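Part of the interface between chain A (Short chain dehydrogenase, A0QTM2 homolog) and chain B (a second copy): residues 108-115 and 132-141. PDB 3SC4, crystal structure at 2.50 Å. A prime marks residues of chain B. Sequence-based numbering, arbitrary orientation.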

# COMPACT_ATOMS: atom_id res chain seq x y z
N SER A 108 -10.11 13.07 1.82
CA SER A 108 -10.12 12.33 0.59
C SER A 108 -8.92 12.70 -0.27
O SER A 108 -8.13 13.58 0.08
CB SER A 108 -11.37 12.68 -0.21
OG SER A 108 -11.22 13.95 -0.81
N ILE A 109 -8.80 12.01 -1.40
CA ILE A 109 -7.75 12.30 -2.36
C ILE A 109 -7.88 13.75 -2.82
O ILE A 109 -6.88 14.37 -3.16
CB ILE A 109 -7.82 11.36 -3.58
CG1 ILE A 109 -6.69 11.63 -4.58
CG2 ILE A 109 -9.15 11.46 -4.29
CD1 ILE A 109 -6.27 10.35 -5.37
N GLU A 110 -9.10 14.30 -2.80
CA GLU A 110 -9.30 15.70 -3.19
C GLU A 110 -8.79 16.70 -2.14
O GLU A 110 -8.54 17.83 -2.47
CB GLU A 110 -10.77 15.99 -3.51
CG GLU A 110 -11.28 15.15 -4.66
CD GLU A 110 -12.64 15.54 -5.09
OE1 GLU A 110 -13.60 15.15 -4.41
OE2 GLU A 110 -12.77 16.22 -6.11
N GLU A 111 -8.61 16.25 -0.90
CA GLU A 111 -8.39 17.13 0.24
C GLU A 111 -6.98 17.00 0.86
O GLU A 111 -6.53 17.91 1.54
CB GLU A 111 -9.46 16.86 1.33
CG GLU A 111 -10.93 17.12 0.88
CD GLU A 111 -12.03 16.52 1.81
OE1 GLU A 111 -11.83 15.48 2.51
OE2 GLU A 111 -13.14 17.11 1.81
N VAL A 112 -6.31 15.86 0.62
CA VAL A 112 -5.01 15.56 1.19
C VAL A 112 -3.89 15.76 0.17
O VAL A 112 -3.66 14.91 -0.67
CB VAL A 112 -4.95 14.13 1.70
CG1 VAL A 112 -3.54 13.80 2.21
CG2 VAL A 112 -6.00 13.93 2.79
N PRO A 113 -3.16 16.88 0.25
CA PRO A 113 -2.10 17.11 -0.71
C PRO A 113 -0.96 16.11 -0.59
O PRO A 113 -0.81 15.45 0.43
CB PRO A 113 -1.57 18.51 -0.35
CG PRO A 113 -2.65 19.12 0.48
CD PRO A 113 -3.24 17.97 1.24
N LEU A 114 -0.17 16.04 -1.66
CA LEU A 114 0.91 15.09 -1.78
C LEU A 114 1.84 15.14 -0.58
O LEU A 114 2.16 14.10 0.01
CB LEU A 114 1.68 15.38 -3.06
CG LEU A 114 2.54 14.27 -3.65
CD1 LEU A 114 1.71 13.03 -3.99
CD2 LEU A 114 3.21 14.84 -4.88
N LYS A 115 2.23 16.34 -0.17
CA LYS A 115 3.11 16.50 0.98
C LYS A 115 2.55 15.80 2.23
O LYS A 115 3.28 15.19 3.00
CB LYS A 115 3.33 18.01 1.23
CG LYS A 115 4.18 18.42 2.48
CD LYS A 115 4.06 19.99 2.70
CE LYS A 115 5.19 20.63 3.57
NZ LYS A 115 6.51 19.89 3.55
N SER B 132 -3.37 10.80 -10.43
CA SER B 132 -4.82 10.73 -10.36
C SER B 132 -5.38 11.99 -9.72
O SER B 132 -6.32 12.55 -10.23
CB SER B 132 -5.31 9.49 -9.59
OG SER B 132 -4.95 8.25 -10.23
N GLN B 133 -4.79 12.43 -8.63
CA GLN B 133 -5.25 13.61 -7.93
C GLN B 133 -5.20 14.81 -8.83
O GLN B 133 -6.11 15.66 -8.83
CB GLN B 133 -4.36 13.88 -6.72
CG GLN B 133 -4.73 15.14 -5.91
CD GLN B 133 -3.68 15.42 -4.84
OE1 GLN B 133 -2.54 15.74 -5.16
NE2 GLN B 133 -4.06 15.26 -3.58
N SER B 134 -4.12 14.92 -9.57
CA SER B 134 -3.93 16.10 -10.38
C SER B 134 -4.89 16.11 -11.57
O SER B 134 -5.36 17.17 -11.99
CB SER B 134 -2.47 16.22 -10.80
OG SER B 134 -2.31 17.29 -11.68
N CYS B 135 -5.21 14.92 -12.10
CA CYS B 135 -6.16 14.81 -13.20
C CYS B 135 -7.62 15.07 -12.80
O CYS B 135 -8.39 15.65 -13.58
CB CYS B 135 -6.06 13.42 -13.85
SG CYS B 135 -4.64 13.19 -14.99
N ILE B 136 -8.00 14.67 -11.58
CA ILE B 136 -9.40 14.62 -11.19
C ILE B 136 -10.22 15.91 -11.46
O ILE B 136 -11.29 15.81 -12.04
CB ILE B 136 -9.57 14.15 -9.74
CG1 ILE B 136 -9.45 12.61 -9.70
CG2 ILE B 136 -10.94 14.62 -9.16
CD1 ILE B 136 -9.11 12.02 -8.36
N PRO B 137 -9.70 17.09 -11.09
CA PRO B 137 -10.48 18.32 -11.34
C PRO B 137 -10.80 18.58 -12.82
O PRO B 137 -11.84 19.17 -13.15
CB PRO B 137 -9.58 19.44 -10.78
CG PRO B 137 -8.48 18.77 -10.00
CD PRO B 137 -8.35 17.38 -10.58
N HIS B 138 -9.92 18.13 -13.70
CA HIS B 138 -10.08 18.39 -15.12
C HIS B 138 -10.94 17.31 -15.79
O HIS B 138 -11.18 17.38 -16.99
CB HIS B 138 -8.72 18.51 -15.78
CG HIS B 138 -7.85 19.54 -15.13
ND1 HIS B 138 -8.05 20.89 -15.29
CD2 HIS B 138 -6.79 19.41 -14.30
CE1 HIS B 138 -7.14 21.55 -14.59
NE2 HIS B 138 -6.36 20.67 -13.98
N MET B 139 -11.43 16.35 -15.00
CA MET B 139 -12.26 15.27 -15.51
C MET B 139 -13.72 15.39 -15.11
O MET B 139 -14.58 14.81 -15.74
CB MET B 139 -11.72 13.91 -15.02
CG MET B 139 -10.25 13.64 -15.32
SD MET B 139 -9.72 12.07 -14.61
CE MET B 139 -10.31 10.87 -15.81
N LYS B 140 -14.00 16.14 -14.05
CA LYS B 140 -15.35 16.29 -13.53
C LYS B 140 -16.42 16.71 -14.55
O LYS B 140 -17.56 16.21 -14.54
CB LYS B 140 -15.34 17.28 -12.35
CG LYS B 140 -14.84 16.63 -11.07
CD LYS B 140 -14.99 17.53 -9.87
CE LYS B 140 -14.48 16.84 -8.60
NZ LYS B 140 -14.22 17.83 -7.51
N GLY B 141 -16.09 17.62 -15.45
CA GLY B 141 -17.15 18.06 -16.39
C GLY B 141 -17.57 17.04 -17.47
O GLY B 141 -18.58 17.23 -18.13
O HOH W 1 -0.86 17.58 -3.90

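Gln133′ covers the largest area in this contact, and its extended side chain (chi1 and chi2 both t) carries the terminal amide from the helix of chain B to the loop of chain A. There NE2 meets two backbone carbonyls. Gln133′ NE2 donates to Ile109 O at 3.0 Å in a nearly linear hydrogen bond (173°), whereas its bond to Val112 O, although also 3.0 Å long, is bent to 127° and weak. The other end of the amide is served by a water: Gln133′ OE1 lies 4.2 Å from Leu114 N, too far for a direct bond, and water 1 fills the gap, donating to OE1 and accepting from Leu114 N at 2.8 Å each.

Ile109 and Ile136′ form the apolar pair of the contact. Ile109 CG1 packs 3.9 Å from Gln133′ CB, and Ile109 CG2 lies 4.1 Å from Ile136′ CD1, so the same residue offers its carbonyl to the amide and its side chain to the neighboring aliphatic groups.

Between two exposed residues, Glu110 OE2 forms a short salt bridge with Lys140′ NZ (2.6 Å). The same carboxylate oxygen, OE2 of Glu110, also approaches Ile136′ CG2 at 3.9 Å, so the salt bridge lies next to the Ile109–Ile136′ pair.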